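Local coordinates for protein bifunctional endomannanase/endoglucanase (Caldanaerobius polysaccharolyticus, PDB 3W0K) that probably hydrolyses internal linkages of beta-mannan and beta-glucan chains, as a family 5 glycoside hydrolase, at residues K3-Q9 / G287-F293; F259-N263 / G295-I299. All blocks are in the same frame, centred on the assembly; numbering follows the deposited sequence.

Contact 1. Residues K3-Q9 / G287-F293; sequences KYGFNFQ and GYSLWNF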
loop_
_atom_site.group_PDB
_atom_site.type_symbol
_atom_site.label_atom_id
_atom_site.label_comp_id
_atom_site.label_asym_id
_atom_site.label_seq_id
_atom_site.Cartn_x
_atom_site.Cartn_y
_atom_site.Cartn_z
ATOM N N LYS A 3 8.960 6.755 -7.539
ATOM C CA LYS A 3 8.379 5.431 -7.733
ATOM C C LYS A 3 6.917 5.466 -8.155
ATOM O O LYS A 3 6.061 5.979 -7.427
ATOM C CB LYS A 3 8.537 4.610 -6.452
ATOM C CG LYS A 3 9.980 4.248 -6.151
ATOM C CD LYS A 3 10.147 3.732 -4.735
ATOM C CE LYS A 3 11.562 3.221 -4.507
ATOM N NZ LYS A 3 12.591 4.278 -4.717
ATOM N N TYR A 4 6.635 4.894 -9.322
ATOM C CA TYR A 4 5.277 4.845 -9.859
ATOM C C TYR A 4 4.931 3.422 -10.250
ATOM O O TYR A 4 5.654 2.784 -11.016
ATOM C CB TYR A 4 5.151 5.739 -11.092
ATOM C CG TYR A 4 5.488 7.179 -10.827
ATOM C CD1 TYR A 4 4.582 8.017 -10.185
ATOM C CD2 TYR A 4 6.723 7.701 -11.205
ATOM C CE1 TYR A 4 4.898 9.348 -9.924
ATOM C CE2 TYR A 4 7.049 9.025 -10.950
ATOM C CZ TYR A 4 6.135 9.840 -10.311
ATOM O OH TYR A 4 6.461 11.149 -10.065
ATOM N N GLY A 5 3.810 2.926 -9.748
ATOM C CA GLY A 5 3.445 1.570 -10.087
ATOM C C GLY A 5 2.105 1.087 -9.597
ATOM O O GLY A 5 1.132 1.844 -9.513
ATOM N N PHE A 6 2.074 -0.199 -9.261
ATOM C CA PHE A 6 0.857 -0.860 -8.823
ATOM C C PHE A 6 1.109 -1.872 -7.721
ATOM O O PHE A 6 2.228 -2.365 -7.547
ATOM C CB PHE A 6 0.248 -1.647 -9.997
ATOM C CG PHE A 6 -0.114 -0.806 -11.185
ATOM C CD1 PHE A 6 -1.420 -0.362 -11.360
ATOM C CD2 PHE A 6 0.849 -0.447 -12.122
ATOM C CE1 PHE A 6 -1.761 0.430 -12.453
ATOM C CE2 PHE A 6 0.522 0.346 -13.220
ATOM C CZ PHE A 6 -0.790 0.787 -13.385
ATOM N N ASN A 7 0.054 -2.165 -6.970
ATOM C CA ASN A 7 0.113 -3.199 -5.947
ATOM C C ASN A 7 -0.372 -4.464 -6.661
ATOM O O ASN A 7 -1.227 -4.391 -7.553
ATOM C CB ASN A 7 -0.868 -2.919 -4.805
ATOM C CG ASN A 7 -0.380 -1.864 -3.842
ATOM O OD1 ASN A 7 0.028 -2.180 -2.725
ATOM N ND2 ASN A 7 -0.491 -0.597 -4.235
ATOM N N PHE A 8 0.195 -5.609 -6.297
ATOM C CA PHE A 8 -0.217 -6.889 -6.856
ATOM C C PHE A 8 -0.565 -7.796 -5.689
ATOM O O PHE A 8 0.143 -7.827 -4.683
ATOM C CB PHE A 8 0.869 -7.494 -7.747
ATOM C CG PHE A 8 0.914 -6.894 -9.126
ATOM C CD1 PHE A 8 -0.012 -7.278 -10.092
ATOM C CD2 PHE A 8 1.865 -5.931 -9.449
ATOM C CE1 PHE A 8 0.009 -6.712 -11.364
ATOM C CE2 PHE A 8 1.896 -5.356 -10.716
ATOM C CZ PHE A 8 0.963 -5.750 -11.678
ATOM N N GLN A 9 -1.671 -8.516 -5.833
ATOM C CA GLN A 9 -2.195 -9.381 -4.788
ATOM C C GLN A 9 -1.862 -10.874 -4.911
ATOM O O GLN A 9 -2.621 -11.727 -4.441
ATOM C CB GLN A 9 -3.714 -9.163 -4.708
ATOM C CG GLN A 9 -4.144 -7.761 -4.203
ATOM C CD GLN A 9 -3.872 -6.614 -5.183
ATOM O OE1 GLN A 9 -3.430 -5.531 -4.781
ATOM N NE2 GLN A 9 -4.165 -6.835 -6.455
ATOM N N GLY A 287 5.514 10.030 -5.552
ATOM C CA GLY A 287 5.315 8.835 -6.345
ATOM C C GLY A 287 4.014 8.228 -5.846
ATOM O O GLY A 287 3.554 8.547 -4.742
ATOM N N TYR A 288 3.420 7.346 -6.637
ATOM C CA TYR A 288 2.155 6.727 -6.253
ATOM C C TYR A 288 1.973 5.344 -6.859
ATOM O O TYR A 288 2.485 5.057 -7.939
ATOM C CB TYR A 288 0.978 7.641 -6.628
ATOM C CG TYR A 288 1.071 8.259 -8.009
ATOM C CD1 TYR A 288 0.678 7.550 -9.141
ATOM C CD2 TYR A 288 1.534 9.563 -8.174
ATOM C CE1 TYR A 288 0.743 8.126 -10.412
ATOM C CE2 TYR A 288 1.602 10.151 -9.440
ATOM C CZ TYR A 288 1.205 9.426 -10.549
ATOM O OH TYR A 288 1.259 10.004 -11.795
ATOM N N SER A 289 1.242 4.492 -6.143
ATOM C CA SER A 289 0.988 3.121 -6.571
ATOM C C SER A 289 -0.503 2.800 -6.465
ATOM O O SER A 289 -1.076 2.845 -5.376
ATOM C CB SER A 289 1.798 2.157 -5.697
ATOM O OG SER A 289 1.666 0.817 -6.131
ATOM N N LEU A 290 -1.127 2.494 -7.600
ATOM C CA LEU A 290 -2.554 2.171 -7.643
ATOM C C LEU A 290 -2.790 0.819 -6.964
ATOM O O LEU A 290 -1.957 -0.088 -7.071
ATOM C CB LEU A 290 -3.039 2.137 -9.098
ATOM C CG LEU A 290 -4.534 2.356 -9.344
ATOM C CD1 LEU A 290 -4.929 3.782 -8.984
ATOM C CD2 LEU A 290 -4.854 2.080 -10.801
ATOM N N TRP A 291 -3.918 0.679 -6.271
ATOM C CA TRP A 291 -4.208 -0.567 -5.559
ATOM C C TRP A 291 -4.271 -1.820 -6.438
ATOM O O TRP A 291 -3.792 -2.877 -6.036
ATOM C CB TRP A 291 -5.466 -0.435 -4.694
ATOM C CG TRP A 291 -5.824 -1.716 -3.992
ATOM C CD1 TRP A 291 -7.002 -2.395 -4.084
ATOM C CD2 TRP A 291 -4.975 -2.499 -3.138
ATOM N NE1 TRP A 291 -6.941 -3.557 -3.349
ATOM C CE2 TRP A 291 -5.707 -3.644 -2.759
ATOM C CE3 TRP A 291 -3.664 -2.346 -2.662
ATOM C CZ2 TRP A 291 -5.173 -4.634 -1.925
ATOM C CZ3 TRP A 291 -3.132 -3.332 -1.831
ATOM C CH2 TRP A 291 -3.888 -4.461 -1.474
ATOM N N ASN A 292 -4.880 -1.717 -7.616
ATOM C CA ASN A 292 -4.953 -2.867 -8.524
ATOM C C ASN A 292 -4.409 -2.490 -9.896
ATOM O O ASN A 292 -4.345 -1.306 -10.249
ATOM C CB ASN A 292 -6.404 -3.319 -8.775
ATOM C CG ASN A 292 -7.071 -3.953 -7.574
ATOM O OD1 ASN A 292 -8.293 -3.900 -7.454
ATOM N ND2 ASN A 292 -6.297 -4.612 -6.720
ATOM N N PHE A 293 -3.975 -3.504 -10.642
ATOM C CA PHE A 293 -3.548 -3.326 -12.024
ATOM C C PHE A 293 -4.812 -3.854 -12.708
ATOM O O PHE A 293 -5.515 -3.122 -13.401
ATOM C CB PHE A 293 -2.336 -4.193 -12.370
ATOM C CG PHE A 293 -1.997 -4.184 -13.829
ATOM C CD1 PHE A 293 -1.555 -3.017 -14.441
ATOM C CD2 PHE A 293 -2.178 -5.325 -14.605
ATOM C CE1 PHE A 293 -1.301 -2.984 -15.812
ATOM C CE2 PHE A 293 -1.927 -5.305 -15.976
ATOM C CZ PHE A 293 -1.488 -4.128 -16.579
HETATM O O HOH W 1 -3.192 -5.737 -8.923
#
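F6 and N7 meet L290 where the first and last strands of the (beta/alpha)8 TIM barrel, 4-7 and 287-290, run parallel and close the sheet. Three backbone bonds tie them: G5 N to Y288 O, L290 N to G5 O, and N7 N to L290 O (2.9 Å). On the outer face the packing is tight. The Y4 ring turns its edge to the face of Y288, with Y4 CE1 3.4 Å from Y288 CE2; a Y288 chi1 of 44° turns that face toward Y4. F293 presents its edge to the face of F6, the planes at 86°, while F8 CE1 rests 3.6 Å from F293 CB. Helix 25-33 packs against this aromatic cluster through A27 and L31. Past the strand ends one water bridges the segments, donating to N7 O (2.7 Å) and accepting from F293 N. The looser side is that of W291 and Q9, both partly exposed; the W291 side chain comes within about 3 Å (nearest atoms) of a bound Tris, probably from the crystallisation liquor. R40 holds N7 OD1; N7 ND2 bonds to G257 O and, from above the carbonyl plane at 3.2 Å, to L290 O, making that oxygen a double acceptor.

Contact 2. Residues F259-N263 / G295-I299; sequences FGCFN and GPFGI
F297 lays one ring face against the backbone of 261-262, with F262 N 3.4 Å above the ring plane and toward its rim. G260 C comes to the edge of the same ring, 3.7 Å from F297 CD2. F262 joins it obliquely: F262 CD1 touches F297 CE1 at 3.5 Å, the planes 36° apart. A chi1 of -166° swings the F262 ring away from its own N and alongside P296, bringing F262 CE1 to 3.5 Å from P296 CB. These are loops beyond the C-terminal ends of barrel strands 254-259 and 287-290, the end of a TIM barrel where family 5 enzymes carry their active site. A type I turn from G295 to G298, closed by G298 N to G295 O, puts P296 and F297 at its two corners. N263 lies beside the proline, its OD1 over the centre of the F262 ring and its ND2 bonded to H302 O. W291 and H205 meet the F297 ring as well, and W210 meets F262 edge-to-face. No direct hydrogen bond joins the two loops; a water accepts from C261 N (2.9 Å) and gives a weak bond to F297 O.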
loop_
_atom_site.group_PDB
_atom_site.type_symbol
_atom_site.label_atom_id
_atom_site.label_comp_id
_atom_site.label_asym_id
_atom_site.label_seq_id
_atom_site.Cartn_x
_atom_site.Cartn_y
_atom_site.Cartn_z
ATOM N N PHE A 259 -3.656 3.907 -3.613
ATOM C CA PHE A 259 -4.662 4.905 -3.943
ATOM C C PHE A 259 -5.551 4.330 -5.029
ATOM O O PHE A 259 -5.218 3.314 -5.646
ATOM C CB PHE A 259 -4.057 6.266 -4.351
ATOM C CG PHE A 259 -3.629 6.360 -5.789
ATOM C CD1 PHE A 259 -4.321 7.181 -6.678
ATOM C CD2 PHE A 259 -2.508 5.676 -6.246
ATOM C CE1 PHE A 259 -3.899 7.322 -8.001
ATOM C CE2 PHE A 259 -2.077 5.808 -7.567
ATOM C CZ PHE A 259 -2.773 6.634 -8.445
ATOM N N GLY A 260 -6.715 4.935 -5.216
ATOM C CA GLY A 260 -7.610 4.449 -6.245
ATOM C C GLY A 260 -9.067 4.569 -5.875
ATOM O O GLY A 260 -9.415 5.038 -4.788
ATOM N N CYS A 261 -9.915 4.084 -6.773
ATOM C CA CYS A 261 -11.354 4.139 -6.588
ATOM C C CYS A 261 -11.985 2.798 -6.940
ATOM O O CYS A 261 -11.586 2.150 -7.910
ATOM C CB CYS A 261 -11.924 5.232 -7.494
ATOM S SG CYS A 261 -13.688 5.517 -7.326
ATOM N N PHE A 262 -12.971 2.390 -6.144
ATOM C CA PHE A 262 -13.689 1.135 -6.358
ATOM C C PHE A 262 -14.522 1.262 -7.644
ATOM O O PHE A 262 -14.658 2.361 -8.192
ATOM C CB PHE A 262 -14.564 0.837 -5.140
ATOM C CG PHE A 262 -15.098 -0.568 -5.086
ATOM C CD1 PHE A 262 -14.282 -1.658 -5.369
ATOM C CD2 PHE A 262 -16.420 -0.801 -4.719
ATOM C CE1 PHE A 262 -14.774 -2.958 -5.285
ATOM C CE2 PHE A 262 -16.921 -2.098 -4.633
ATOM C CZ PHE A 262 -16.096 -3.179 -4.915
ATOM N N ASN A 263 -15.096 0.156 -8.108
ATOM C CA ASN A 263 -15.842 0.161 -9.366
ATOM C C ASN A 263 -17.356 0.371 -9.356
ATOM O O ASN A 263 -18.030 0.044 -10.336
ATOM C CB ASN A 263 -15.492 -1.092 -10.178
ATOM C CG ASN A 263 -16.052 -2.371 -9.567
ATOM O OD1 ASN A 263 -16.534 -2.380 -8.433
ATOM N ND2 ASN A 263 -15.999 -3.454 -10.330
ATOM N N GLY A 295 -8.491 -5.527 -11.874
ATOM C CA GLY A 295 -9.387 -5.548 -10.732
ATOM C C GLY A 295 -10.174 -4.258 -10.603
ATOM O O GLY A 295 -9.929 -3.309 -11.346
ATOM N N PRO A 296 -11.109 -4.179 -9.640
ATOM C CA PRO A 296 -11.950 -3.000 -9.403
ATOM C C PRO A 296 -11.203 -1.679 -9.232
ATOM O O PRO A 296 -11.672 -0.641 -9.700
ATOM C CB PRO A 296 -12.718 -3.382 -8.139
ATOM C CG PRO A 296 -12.844 -4.865 -8.265
ATOM C CD PRO A 296 -11.458 -5.263 -8.705
ATOM N N PHE A 297 -10.064 -1.713 -8.541
ATOM C CA PHE A 297 -9.247 -0.517 -8.316
ATOM C C PHE A 297 -8.136 -0.387 -9.360
ATOM O O PHE A 297 -7.172 0.359 -9.151
ATOM C CB PHE A 297 -8.586 -0.565 -6.931
ATOM C CG PHE A 297 -9.517 -0.291 -5.784
ATOM C CD1 PHE A 297 -10.270 -1.314 -5.221
ATOM C CD2 PHE A 297 -9.598 0.984 -5.233
ATOM C CE1 PHE A 297 -11.091 -1.072 -4.116
ATOM C CE2 PHE A 297 -10.414 1.239 -4.131
ATOM C CZ PHE A 297 -11.162 0.207 -3.571
ATOM N N GLY A 298 -8.265 -1.096 -10.479
ATOM C CA GLY A 298 -7.225 -1.052 -11.498
ATOM C C GLY A 298 -7.515 -0.270 -12.765
ATOM O O GLY A 298 -8.458 0.523 -12.830
ATOM N N ILE A 299 -6.658 -0.461 -13.764
ATOM C CA ILE A 299 -6.817 0.206 -15.054
ATOM C C ILE A 299 -7.317 -0.758 -16.129
ATOM O O ILE A 299 -7.713 -0.330 -17.213
ATOM C CB ILE A 299 -5.501 0.867 -15.555
ATOM C CG1 ILE A 299 -4.405 -0.180 -15.765
ATOM C CG2 ILE A 299 -5.050 1.948 -14.589
ATOM C CD1 ILE A 299 -3.213 0.334 -16.563
HETATM O O HOH W 2 -8.485 2.869 -8.996
#

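The centres of the two contacts lie about 10 Å apart, and their segments alternate along the chain: 3-9, 259-263, 287-293, 295-299. Strand 254-259 neighbours strand 287-290, so contact 2 begins at the end of the seventh barrel strand, while contact 1 joins the eighth to the first. Helix 267-284 makes the connection from the loop at 259-263 to strand 287-290. The contacts touch directly: probable backbone hydrogen bonds run between W291 N and F259 O and between F293 O and I299 N, and L290 packs on F297 O. The strand pair that closes the barrel thus leads straight into the loops at the C-terminal ends of its strands, where W291 and F297 both lie close to the bound Tris, consistent with a pocket there.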